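Local coordinates for putative amidohydrolase/peptidase (PDB 4WJB), which probably hydrolyses carbon-nitrogen bonds other than peptide bonds, as a zinc-dependent member of the peptidase M20 family, at residues 198-203 with 418-423; 383-388 with 410-415; 79-84 with 121-126; 108-113 with 404-409; 374-377 with 381-384. All coordinates share one frame; numbering follows the deposited sequence.

Interaction 1 of 5, residues 198-203 with 418-423; sequences AAYELH and LQSAQE. With ZN (zinc ion), chain E; EDO (1,2-ethanediol), chain J; EDO (1,2-ethanediol), chain K.
Y200 and S420 meet where strand 198-204, in the sheet of the zinc-binding M20 catalytic domain, passes the last turn of helix 403-421. The tyrosine offers its ring edge: CE2 lies 3.5 Å from S420 OG, and S420 CB sits in the ring plane. Beside it, A198 CB comes within 4.3 Å of S420 CB, so the serine methylene faces two strand residues two positions apart. S420 OG occupies the position between its backbone N and carbonyl carbon (chi1 59°), and from there its hydrogen-bond partners are V417 O, the stronger, and A416 O in its own helix; its touch on the ring is packing. A 1,2-ethanediol, probably from the crystallisation liquor, lies at the same edge, its O2 2.9 Å from Y200 OH in a hydrogen bond whose donor is not settled. Further out, helix 345-357 packs on the tyrosine through C347, T350 and V351, and backbone bonds from A198 and Y200 to M92 hold the strand to strand 91-96. The far end of the strand belongs to the metal site: H203, with H96 and D107, binds the zinc ion, H203 NE2 lying 2.2 Å from it and a water 2.1 Å from the metal.

Interaction 2 of 5, residues 383-388 with 410-415; sequences GMIFVP and ADVLLR
I385 reaches from strand 382-387 to helix 403-421 and meets V412 and L413: its CD1 reaches both residues, and CG2 adds a second touch on V412. Its CG1 stands anti to the carbonyl carbon (chi1 -55°) and CD1 continues the chain outward (chi2 161°), carrying the terminal methyl to the helix surface. There CD1 lies 3.7 Å from L413 CA, an approach to the helix backbone itself, and 3.9 Å from L413 CD1. The second branch works on V412: I385 CG2 is 3.9 Å from V412 CG1, the same methyl that I385 CD1 approaches to 3.8 Å. I385 and V412 cross obliquely, with the V412 methyl touching both ends of the forked isoleucine. The measured contacts are all carbon to carbon apart from a close pass by the L413 amide, and all three residues are buried, which identifies this as apolar helix-on-sheet packing. The nearest CA atoms, those of I385 and L413, are 7.3 Å apart. Around this core, V351 of helix 345-357 touches I385 and A354 touches V412, V118 of helix 109-124 touches L413, and L202 of the neighbouring parallel strand 198-204 lies against I385.

Interaction 3 of 5, residues 79-84 with 121-126; sequences ARRAGR and ALNDAA. With EDO (1,2-ethanediol), chain I.
R81, at the end of strand 77-81, grips N123 and packs on L122 in the last turn of helix 109-124; just beyond them the helix closes in a Schellman motif, A126 N bonding N123 O. Two kinds of contact carry the join. The polar one is a side-on grip of a single oxygen: R81 NE donates to N123 OD1 at 3.0 Å with an N-H...O angle of 152°, and R81 NH2 donates to the same atom at 3.2 Å. The oxygen is in the guanidinium plane, but the two nitrogens meet the amide differently, NH2 within its carbonyl plane and NE above it, because the two flat groups are turned 39° apart. The packing contact is over a face: the L122 CB methylene sits above the centre of the guanidinium, 3.5 Å from R81 CZ. An arginine chain extended from CG to NE spans the gap, the CA atoms of R81 and N123 being 9.4 Å apart. Outside the pair, the I127 carbonyl also accepts from R81 NH2 and the A65 carbonyl takes N123 ND2, so both polar groups are held in their rotation. Nearer the backbone, R81 CD lies 4.1 Å from L122 CD1.

Interaction 4 of 5, residues 108-113 with 404-409; sequences GIYGVL and EWATAG
Y110 overlaps A406: CE1 lies 4.0 Å from A406 CB, with the alanine CA and CB to one side of the ring plane. The ring is carried across from helix 109-124 to helix 403-421 with its CG anti to the backbone N (chi1 171°), and its hydroxyl finishes at the helix surface. Between the two short segments the axes are 11.0 Å apart at closest approach and cross at -52°, a separation that the long tyrosine bridges. At its tip, Y110 OH donates to A406 O at 2.7 Å. That carbonyl oxygen lies in the ring plane, at the ring edge, while the hydroxyl approaches it at a C=O...O angle of 114°, tilted out of the carbonyl plane. G409 completes the seat: it has no side chain there, and its CA is 3.2 Å from Y110 OH. The CG1 methyl of V387, on strand 382-387, packs at the same hydroxyl. Y110, A406 and G409 are all buried, and the tyrosine side chain is about 6 Å from that of the zinc ligand H203. Chemically, the phenol spends its proton on a main-chain carbonyl, so a buried polar group is satisfied and the two helices are joined by a directional bond as well as apolar packing.

Interaction 5 of 5, residues 374-377 with 381-384; sequences CYVA and PTGM
A377 and T382 face each other where the chain turns from helix 372-376 into strand 382-387, with only three residues intervening between the segments 374-377 and 381-384. Their CA atoms are 4.9 Å apart, the shortest such distance between the segments. Residues 374-376 have helical backbone angles, whereas T382 to M384 are extended, and the backbones are bridged by a water: it accepts from T382 N at 2.8 Å and donates to A377 O at 3.3 Å. Across this turn T382 carries the side-chain contact. Its OG1 stands anti to the carbonyl carbon (chi1 -54°), which turns the hydroxyl toward A377, with OG1 3.3 Å from A377 CA. The A377 amide is also near but badly angled for a bond, and the hydroxyl instead has its hydrogen bond with A380 O, in the turn itself. T382 CB packs on A377 CB at 3.9 Å. V376 adds its CG1 methyl, 3.8 Å from T382 OG1, the two side chains crossing at about a right angle. The result is a tight helix-to-strand turn closed by packing and one water. On the strand side, backbone bonds tie P381 and G383 to A199 of strand 198-204 and T382 to A344; V376 and T382 both touch A199, and S157 of helix 151-157 packs on V376.

Helix 403-421 is common to interactions 4, 2 and 1, meeting from its N-terminal end helix 109-124, strand 382-387 and strand 198-204; the centres of interactions 2 and 4 are only 8 Å apart. Interaction 3 joins strand 77-81 to the other end of helix 109-124, its centre about 18 Å from that of interaction 4, yet L122 still packs on L418 and L414. Interaction 5 joins helix 372-376 to strand 382-387, sharing G383 and M384 with interaction 2. Along the chain, interaction 3 closes before interactions 1, 2 and 5 open, while its segments alternate with those of interaction 4. Interactions 1 and 2 tie the C-terminal helix to the parallel strands beside zinc ligand H203.

Interaction 1 of 5, residues 198-203 with 418-423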
# COMPACT_ATOMS: atom_id res chain seq x y z
N ALA A 198 15.74 -8.33 -44.18
CA ALA A 198 14.59 -8.46 -43.31
C ALA A 198 14.96 -9.31 -42.12
O ALA A 198 15.91 -10.10 -42.17
CB ALA A 198 13.40 -9.06 -44.06
N ALA A 199 14.21 -9.15 -41.03
CA ALA A 199 14.44 -9.95 -39.83
C ALA A 199 13.12 -10.48 -39.29
O ALA A 199 12.10 -9.79 -39.32
CB ALA A 199 15.16 -9.14 -38.77
N TYR A 200 13.14 -11.71 -38.81
CA TYR A 200 11.97 -12.33 -38.21
C TYR A 200 12.34 -13.04 -36.92
O TYR A 200 13.32 -13.77 -36.89
CB TYR A 200 11.35 -13.34 -39.18
CG TYR A 200 10.81 -12.73 -40.44
CD1 TYR A 200 9.54 -12.17 -40.47
CD2 TYR A 200 11.56 -12.74 -41.61
CE1 TYR A 200 9.04 -11.61 -41.64
CE2 TYR A 200 11.06 -12.19 -42.78
CZ TYR A 200 9.81 -11.63 -42.79
OH TYR A 200 9.32 -11.07 -43.94
N GLU A 201 11.56 -12.83 -35.87
CA GLU A 201 11.77 -13.58 -34.63
C GLU A 201 10.51 -14.36 -34.25
O GLU A 201 9.42 -13.80 -34.11
CB GLU A 201 12.17 -12.65 -33.47
CG GLU A 201 12.38 -13.40 -32.16
CD GLU A 201 13.07 -12.57 -31.08
OE1 GLU A 201 13.25 -13.09 -29.96
OE2 GLU A 201 13.43 -11.41 -31.35
N LEU A 202 10.68 -15.66 -34.09
CA LEU A 202 9.63 -16.56 -33.62
C LEU A 202 9.71 -16.67 -32.10
O LEU A 202 10.78 -16.91 -31.57
CB LEU A 202 9.78 -17.92 -34.30
CG LEU A 202 8.92 -19.10 -33.86
CD1 LEU A 202 7.45 -18.83 -34.14
CD2 LEU A 202 9.39 -20.37 -34.56
N HIS A 203 8.59 -16.49 -31.40
CA HIS A 203 8.62 -16.46 -29.93
C HIS A 203 7.25 -16.86 -29.37
O HIS A 203 6.21 -16.61 -29.99
CB HIS A 203 9.02 -15.06 -29.43
CG HIS A 203 9.64 -15.03 -28.06
ND1 HIS A 203 8.90 -15.17 -26.90
CD2 HIS A 203 10.92 -14.83 -27.66
CE1 HIS A 203 9.71 -15.09 -25.85
NE2 HIS A 203 10.94 -14.88 -26.29
N LEU A 418 11.57 -17.84 -46.29
CA LEU A 418 11.71 -18.25 -47.68
C LEU A 418 11.27 -17.14 -48.63
O LEU A 418 12.01 -16.80 -49.55
CB LEU A 418 10.90 -19.52 -47.94
CG LEU A 418 11.00 -20.05 -49.37
CD1 LEU A 418 12.46 -20.26 -49.75
CD2 LEU A 418 10.20 -21.33 -49.52
N GLN A 419 10.09 -16.57 -48.40
CA GLN A 419 9.59 -15.51 -49.28
C GLN A 419 10.54 -14.31 -49.33
O GLN A 419 10.83 -13.79 -50.41
CB GLN A 419 8.20 -15.05 -48.84
CG GLN A 419 7.65 -13.91 -49.69
CD GLN A 419 6.26 -13.47 -49.27
OE1 GLN A 419 5.52 -14.22 -48.63
NE2 GLN A 419 5.91 -12.24 -49.62
N SER A 420 11.02 -13.88 -48.17
CA SER A 420 11.86 -12.69 -48.09
C SER A 420 13.26 -12.94 -48.66
O SER A 420 13.88 -12.02 -49.20
CB SER A 420 11.97 -12.20 -46.65
OG SER A 420 12.51 -13.20 -45.82
N ALA A 421 13.73 -14.17 -48.55
CA ALA A 421 15.05 -14.56 -49.06
C ALA A 421 15.06 -14.74 -50.57
O ALA A 421 16.12 -14.88 -51.19
CB ALA A 421 15.53 -15.83 -48.38
N GLN A 422 13.87 -14.76 -51.18
CA GLN A 422 13.79 -14.89 -52.63
C GLN A 422 13.45 -13.56 -53.30
O GLN A 422 13.35 -13.48 -54.52
CB GLN A 422 12.75 -15.95 -53.02
CG GLN A 422 13.01 -17.34 -52.46
CD GLN A 422 14.12 -18.09 -53.17
OE1 GLN A 422 15.11 -17.49 -53.61
NE2 GLN A 422 13.98 -19.40 -53.26
N GLU A 423 13.30 -12.52 -52.48
CA GLU A 423 13.05 -11.18 -52.99
C GLU A 423 14.31 -10.54 -53.56
O GLU A 423 15.36 -10.54 -52.92
CB GLU A 423 12.48 -10.29 -51.88
CG GLU A 423 11.10 -10.70 -51.41
CD GLU A 423 10.55 -9.77 -50.35
OE1 GLU A 423 11.36 -9.12 -49.64
OE2 GLU A 423 9.31 -9.67 -50.22
ZN ZN E . 12.37 -14.34 -24.77
C1 EDO J . 15.17 -11.44 -35.35
O1 EDO J . 16.50 -11.78 -35.74
C2 EDO J . 15.23 -10.72 -34.01
O2 EDO J . 15.80 -11.59 -33.04
C1 EDO K . 10.57 -7.39 -47.13
O1 EDO K . 10.96 -6.07 -46.73
C2 EDO K . 10.13 -8.18 -45.90
O2 EDO K . 10.33 -9.57 -46.15
O HOH W 1 12.61 -12.51 -25.79

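Interaction 2 of 5, residues 383-388 with 410-415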
# COMPACT_ATOMS: atom_id res chain seq x y z
N GLY A 383 9.82 -8.31 -38.38
CA GLY A 383 8.52 -8.77 -37.92
C GLY A 383 8.66 -9.87 -36.88
O GLY A 383 9.75 -10.41 -36.67
N MET A 384 7.56 -10.20 -36.21
CA MET A 384 7.57 -11.28 -35.23
C MET A 384 6.42 -12.25 -35.46
O MET A 384 5.39 -11.90 -36.05
CB MET A 384 7.51 -10.73 -33.80
CG MET A 384 8.74 -9.94 -33.36
SD MET A 384 8.79 -9.71 -31.56
CE MET A 384 9.43 -11.29 -31.02
N ILE A 385 6.61 -13.48 -35.00
CA ILE A 385 5.61 -14.53 -35.07
C ILE A 385 5.41 -15.11 -33.68
O ILE A 385 6.37 -15.57 -33.05
CB ILE A 385 6.04 -15.65 -36.04
CG1 ILE A 385 6.36 -15.08 -37.42
CG2 ILE A 385 4.96 -16.73 -36.13
CD1 ILE A 385 7.22 -16.01 -38.29
N PHE A 386 4.17 -15.08 -33.18
CA PHE A 386 3.84 -15.66 -31.88
C PHE A 386 3.14 -17.00 -32.02
O PHE A 386 2.35 -17.20 -32.94
CB PHE A 386 2.95 -14.71 -31.06
CG PHE A 386 3.69 -13.62 -30.33
CD1 PHE A 386 5.07 -13.51 -30.43
CD2 PHE A 386 3.00 -12.71 -29.54
CE1 PHE A 386 5.74 -12.50 -29.75
CE2 PHE A 386 3.67 -11.71 -28.86
CZ PHE A 386 5.05 -11.60 -28.97
N VAL A 387 3.43 -17.91 -31.09
CA VAL A 387 2.60 -19.09 -30.87
C VAL A 387 2.01 -18.97 -29.46
O VAL A 387 2.54 -18.22 -28.64
CB VAL A 387 3.40 -20.41 -31.00
CG1 VAL A 387 3.89 -20.61 -32.43
CG2 VAL A 387 4.55 -20.44 -30.00
N PRO A 388 0.93 -19.71 -29.17
CA PRO A 388 0.36 -19.58 -27.83
C PRO A 388 1.23 -20.28 -26.79
O PRO A 388 2.14 -21.03 -27.15
CB PRO A 388 -1.01 -20.28 -27.94
CG PRO A 388 -1.21 -20.57 -29.42
CD PRO A 388 0.16 -20.65 -30.00
N ALA A 410 7.01 -22.70 -36.51
CA ALA A 410 8.18 -22.95 -37.33
C ALA A 410 7.82 -22.99 -38.82
O ALA A 410 8.60 -22.54 -39.66
CB ALA A 410 8.85 -24.25 -36.91
N ASP A 411 6.64 -23.51 -39.14
CA ASP A 411 6.17 -23.55 -40.52
C ASP A 411 5.94 -22.14 -41.07
O ASP A 411 6.29 -21.86 -42.22
CB ASP A 411 4.88 -24.37 -40.62
CG ASP A 411 5.11 -25.76 -41.20
OD1 ASP A 411 6.03 -25.92 -42.03
OD2 ASP A 411 4.36 -26.68 -40.82
N VAL A 412 5.35 -21.27 -40.25
CA VAL A 412 5.15 -19.88 -40.63
C VAL A 412 6.49 -19.17 -40.83
O VAL A 412 6.68 -18.45 -41.81
CB VAL A 412 4.30 -19.12 -39.57
CG1 VAL A 412 4.24 -17.64 -39.90
CG2 VAL A 412 2.90 -19.72 -39.49
N LEU A 413 7.43 -19.39 -39.91
CA LEU A 413 8.78 -18.82 -40.02
C LEU A 413 9.47 -19.28 -41.31
O LEU A 413 10.09 -18.48 -42.01
CB LEU A 413 9.65 -19.21 -38.82
CG LEU A 413 11.06 -18.61 -38.90
CD1 LEU A 413 10.99 -17.09 -38.71
CD2 LEU A 413 12.03 -19.23 -37.91
N LEU A 414 9.35 -20.57 -41.60
CA LEU A 414 9.92 -21.13 -42.82
C LEU A 414 9.41 -20.41 -44.06
O LEU A 414 10.20 -20.00 -44.91
CB LEU A 414 9.60 -22.63 -42.91
CG LEU A 414 9.91 -23.31 -44.25
CD1 LEU A 414 11.39 -23.20 -44.60
CD2 LEU A 414 9.45 -24.76 -44.24
N ARG A 415 8.10 -20.23 -44.16
CA ARG A 415 7.52 -19.61 -45.35
C ARG A 415 7.83 -18.12 -45.43
O ARG A 415 8.07 -17.59 -46.51
CB ARG A 415 6.01 -19.82 -45.39
CG ARG A 415 5.62 -21.29 -45.41
CD ARG A 415 5.44 -21.79 -46.83
NE ARG A 415 4.04 -21.73 -47.23
CZ ARG A 415 3.28 -22.79 -47.47
NH1 ARG A 415 2.01 -22.62 -47.81
NH2 ARG A 415 3.77 -24.02 -47.39

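Interaction 3 of 5, residues 79-84 with 121-126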
# COMPACT_ATOMS: atom_id res chain seq x y z
N ALA A 79 24.67 -18.08 -37.79
CA ALA A 79 24.86 -19.23 -38.67
C ALA A 79 24.31 -18.90 -40.04
O ALA A 79 23.10 -18.71 -40.18
CB ALA A 79 24.18 -20.46 -38.10
N ARG A 80 25.16 -18.84 -41.05
CA ARG A 80 24.70 -18.39 -42.36
C ARG A 80 24.51 -19.53 -43.35
O ARG A 80 25.45 -20.27 -43.65
CB ARG A 80 25.66 -17.36 -42.96
CG ARG A 80 25.32 -17.01 -44.41
CD ARG A 80 25.99 -15.71 -44.85
NE ARG A 80 25.44 -14.55 -44.13
CZ ARG A 80 25.62 -13.29 -44.51
NH1 ARG A 80 26.32 -13.01 -45.61
NH2 ARG A 80 25.09 -12.31 -43.80
N ARG A 81 23.29 -19.65 -43.86
CA ARG A 81 23.01 -20.54 -44.98
C ARG A 81 23.21 -19.75 -46.27
O ARG A 81 22.54 -18.74 -46.48
CB ARG A 81 21.58 -21.10 -44.90
CG ARG A 81 21.29 -22.17 -45.93
CD ARG A 81 19.83 -22.63 -45.89
NE ARG A 81 19.61 -23.80 -46.74
CZ ARG A 81 19.24 -23.75 -48.02
NH1 ARG A 81 19.03 -22.59 -48.62
NH2 ARG A 81 19.07 -24.88 -48.70
N ALA A 82 24.14 -20.20 -47.11
CA ALA A 82 24.51 -19.47 -48.32
C ALA A 82 23.31 -19.13 -49.20
O ALA A 82 22.32 -19.86 -49.23
CB ALA A 82 25.54 -20.27 -49.12
N GLY A 83 23.41 -18.01 -49.91
CA GLY A 83 22.43 -17.65 -50.92
C GLY A 83 23.11 -17.61 -52.27
O GLY A 83 24.34 -17.68 -52.35
N ARG A 84 22.33 -17.50 -53.34
CA ARG A 84 22.88 -17.44 -54.69
C ARG A 84 23.79 -16.22 -54.86
O ARG A 84 24.83 -16.30 -55.50
CB ARG A 84 21.75 -17.40 -55.73
CG ARG A 84 22.19 -17.71 -57.15
CD ARG A 84 21.06 -17.51 -58.14
NE ARG A 84 20.61 -16.12 -58.15
CZ ARG A 84 21.20 -15.15 -58.84
NH1 ARG A 84 20.72 -13.91 -58.79
NH2 ARG A 84 22.26 -15.41 -59.59
N ALA A 121 15.09 -27.57 -43.11
CA ALA A 121 13.96 -27.81 -44.00
C ALA A 121 14.27 -27.36 -45.42
O ALA A 121 13.89 -28.01 -46.39
CB ALA A 121 12.71 -27.12 -43.49
N LEU A 122 14.96 -26.23 -45.54
CA LEU A 122 15.40 -25.75 -46.85
C LEU A 122 16.40 -26.73 -47.47
O LEU A 122 16.36 -26.97 -48.67
CB LEU A 122 16.02 -24.35 -46.72
CG LEU A 122 15.03 -23.22 -46.43
CD1 LEU A 122 15.76 -21.93 -46.10
CD2 LEU A 122 14.08 -23.03 -47.61
N ASN A 123 17.27 -27.29 -46.64
CA ASN A 123 18.22 -28.31 -47.09
C ASN A 123 17.51 -29.56 -47.62
O ASN A 123 17.84 -30.07 -48.69
CB ASN A 123 19.17 -28.71 -45.97
CG ASN A 123 20.22 -27.64 -45.67
OD1 ASN A 123 20.37 -26.67 -46.42
ND2 ASN A 123 20.96 -27.84 -44.59
N ASP A 124 16.52 -30.05 -46.86
CA ASP A 124 15.79 -31.25 -47.24
C ASP A 124 15.08 -31.08 -48.58
O ASP A 124 14.94 -32.04 -49.34
CB ASP A 124 14.77 -31.63 -46.17
CG ASP A 124 15.42 -32.18 -44.92
OD1 ASP A 124 16.65 -32.39 -44.92
OD2 ASP A 124 14.69 -32.42 -43.93
N ALA A 125 14.61 -29.87 -48.85
CA ALA A 125 13.92 -29.59 -50.10
C ALA A 125 14.88 -29.17 -51.20
O ALA A 125 14.45 -28.86 -52.32
CB ALA A 125 12.87 -28.51 -49.88
N ALA A 126 16.17 -29.15 -50.89
CA ALA A 126 17.22 -28.74 -51.82
C ALA A 126 16.91 -27.37 -52.43
O ALA A 126 17.04 -27.17 -53.64
CB ALA A 126 17.40 -29.78 -52.92
C1 EDO I . 26.68 -9.16 -43.88
O1 EDO I . 25.87 -9.99 -44.72
C2 EDO I . 27.70 -10.00 -43.13
O2 EDO I . 28.36 -9.18 -42.16

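Interaction 4 of 5, residues 108-113 with 404-409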
# COMPACT_ATOMS: atom_id res chain seq x y z
N GLY A 108 12.76 -17.83 -25.80
CA GLY A 108 13.96 -17.59 -26.59
C GLY A 108 14.46 -18.75 -27.45
O GLY A 108 14.64 -18.60 -28.66
N ILE A 109 14.72 -19.89 -26.82
CA ILE A 109 15.36 -21.01 -27.51
C ILE A 109 14.48 -21.56 -28.64
O ILE A 109 14.99 -22.10 -29.63
CB ILE A 109 15.72 -22.14 -26.51
CG1 ILE A 109 16.61 -23.19 -27.17
CG2 ILE A 109 14.47 -22.75 -25.90
CD1 ILE A 109 17.97 -22.66 -27.60
N TYR A 110 13.17 -21.40 -28.51
CA TYR A 110 12.23 -21.84 -29.53
C TYR A 110 12.48 -21.11 -30.85
O TYR A 110 12.47 -21.72 -31.92
CB TYR A 110 10.79 -21.64 -29.04
CG TYR A 110 9.73 -21.87 -30.10
CD1 TYR A 110 9.70 -23.05 -30.85
CD2 TYR A 110 8.75 -20.92 -30.35
CE1 TYR A 110 8.73 -23.25 -31.82
CE2 TYR A 110 7.78 -21.12 -31.31
CZ TYR A 110 7.77 -22.28 -32.04
OH TYR A 110 6.80 -22.47 -33.00
N GLY A 111 12.75 -19.81 -30.77
CA GLY A 111 13.05 -19.02 -31.94
C GLY A 111 14.38 -19.39 -32.59
O GLY A 111 14.51 -19.36 -33.81
N VAL A 112 15.37 -19.73 -31.76
CA VAL A 112 16.68 -20.14 -32.25
C VAL A 112 16.60 -21.47 -33.00
O VAL A 112 17.08 -21.59 -34.13
CB VAL A 112 17.69 -20.27 -31.10
CG1 VAL A 112 19.02 -20.83 -31.61
CG2 VAL A 112 17.90 -18.92 -30.41
N LEU A 113 15.98 -22.46 -32.37
CA LEU A 113 15.84 -23.78 -32.96
C LEU A 113 14.82 -23.79 -34.09
O LEU A 113 14.89 -24.62 -35.00
CB LEU A 113 15.47 -24.81 -31.89
CG LEU A 113 16.60 -25.01 -30.88
CD1 LEU A 113 16.22 -26.05 -29.82
CD2 LEU A 113 17.89 -25.40 -31.60
N GLU A 404 2.09 -29.31 -31.69
CA GLU A 404 1.32 -28.71 -32.78
C GLU A 404 1.64 -27.22 -32.94
O GLU A 404 1.91 -26.75 -34.05
CB GLU A 404 -0.18 -28.91 -32.54
CG GLU A 404 -0.66 -30.34 -32.75
CD GLU A 404 -0.03 -31.33 -31.78
OE1 GLU A 404 0.28 -30.94 -30.63
OE2 GLU A 404 0.18 -32.50 -32.17
N TRP A 405 1.61 -26.49 -31.83
CA TRP A 405 1.96 -25.07 -31.84
C TRP A 405 3.41 -24.85 -32.25
O TRP A 405 3.71 -23.94 -33.02
CB TRP A 405 1.73 -24.44 -30.46
CG TRP A 405 0.30 -24.45 -30.01
CD1 TRP A 405 -0.80 -24.70 -30.77
CD2 TRP A 405 -0.17 -24.21 -28.68
NE1 TRP A 405 -1.94 -24.62 -29.99
CE2 TRP A 405 -1.57 -24.32 -28.70
CE3 TRP A 405 0.47 -23.90 -27.47
CZ2 TRP A 405 -2.36 -24.14 -27.56
CZ3 TRP A 405 -0.31 -23.73 -26.34
CH2 TRP A 405 -1.71 -23.85 -26.39
N ALA A 406 4.31 -25.67 -31.71
CA ALA A 406 5.73 -25.54 -32.03
C ALA A 406 5.96 -25.68 -33.53
O ALA A 406 6.67 -24.87 -34.14
CB ALA A 406 6.55 -26.56 -31.27
N THR A 407 5.34 -26.70 -34.12
CA THR A 407 5.45 -26.97 -35.55
C THR A 407 4.85 -25.85 -36.39
O THR A 407 5.41 -25.46 -37.42
CB THR A 407 4.76 -28.31 -35.91
OG1 THR A 407 5.42 -29.38 -35.22
CG2 THR A 407 4.81 -28.57 -37.40
N ALA A 408 3.71 -25.32 -35.95
CA ALA A 408 3.01 -24.28 -36.70
C ALA A 408 3.81 -22.98 -36.76
O ALA A 408 3.87 -22.33 -37.80
CB ALA A 408 1.65 -24.04 -36.10
N GLY A 409 4.40 -22.60 -35.63
CA GLY A 409 5.21 -21.40 -35.58
C GLY A 409 6.40 -21.52 -36.52
O GLY A 409 6.75 -20.58 -37.24

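Interaction 5 of 5, residues 374-377 with 381-384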
# COMPACT_ATOMS: atom_id res chain seq x y z
N CYS A 374 12.57 -6.11 -31.17
CA CYS A 374 12.11 -4.74 -30.95
C CYS A 374 13.22 -3.73 -31.24
O CYS A 374 12.96 -2.63 -31.74
CB CYS A 374 11.58 -4.56 -29.52
SG CYS A 374 10.09 -5.55 -29.18
N TYR A 375 14.45 -4.10 -30.92
CA TYR A 375 15.61 -3.26 -31.19
C TYR A 375 16.08 -3.43 -32.64
O TYR A 375 16.44 -2.46 -33.30
CB TYR A 375 16.75 -3.58 -30.21
CG TYR A 375 16.56 -3.04 -28.80
CD1 TYR A 375 15.58 -2.10 -28.51
CD2 TYR A 375 17.38 -3.47 -27.75
CE1 TYR A 375 15.41 -1.61 -27.22
CE2 TYR A 375 17.22 -2.99 -26.46
CZ TYR A 375 16.23 -2.06 -26.20
OH TYR A 375 16.08 -1.57 -24.92
N VAL A 376 16.06 -4.67 -33.12
CA VAL A 376 16.51 -4.96 -34.48
C VAL A 376 15.63 -4.22 -35.49
O VAL A 376 16.08 -3.86 -36.58
CB VAL A 376 16.51 -6.48 -34.76
CG1 VAL A 376 16.97 -6.80 -36.19
CG2 VAL A 376 17.41 -7.17 -33.75
N ALA A 377 14.39 -3.96 -35.11
CA ALA A 377 13.47 -3.20 -35.95
C ALA A 377 14.02 -1.81 -36.31
O ALA A 377 13.61 -1.23 -37.31
CB ALA A 377 12.11 -3.08 -35.26
N PRO A 381 14.10 -4.07 -41.65
CA PRO A 381 12.67 -4.39 -41.69
C PRO A 381 12.44 -5.66 -40.87
O PRO A 381 13.01 -6.70 -41.20
CB PRO A 381 12.38 -4.62 -43.18
CG PRO A 381 13.54 -3.97 -43.91
CD PRO A 381 14.72 -4.13 -42.99
N THR A 382 11.65 -5.56 -39.81
CA THR A 382 11.54 -6.66 -38.87
C THR A 382 10.07 -7.02 -38.61
O THR A 382 9.19 -6.16 -38.64
CB THR A 382 12.25 -6.30 -37.54
OG1 THR A 382 13.60 -5.92 -37.82
CG2 THR A 382 12.26 -7.49 -36.57
N GLY A 383 9.82 -8.31 -38.38
CA GLY A 383 8.52 -8.77 -37.92
C GLY A 383 8.66 -9.87 -36.88
O GLY A 383 9.75 -10.41 -36.67
N MET A 384 7.56 -10.20 -36.21
CA MET A 384 7.57 -11.28 -35.23
C MET A 384 6.42 -12.25 -35.46
O MET A 384 5.39 -11.90 -36.05
CB MET A 384 7.51 -10.73 -33.80
CG MET A 384 8.74 -9.94 -33.36
SD MET A 384 8.79 -9.71 -31.56
CE MET A 384 9.43 -11.29 -31.02
O HOH W 2 11.24 -2.95 -38.76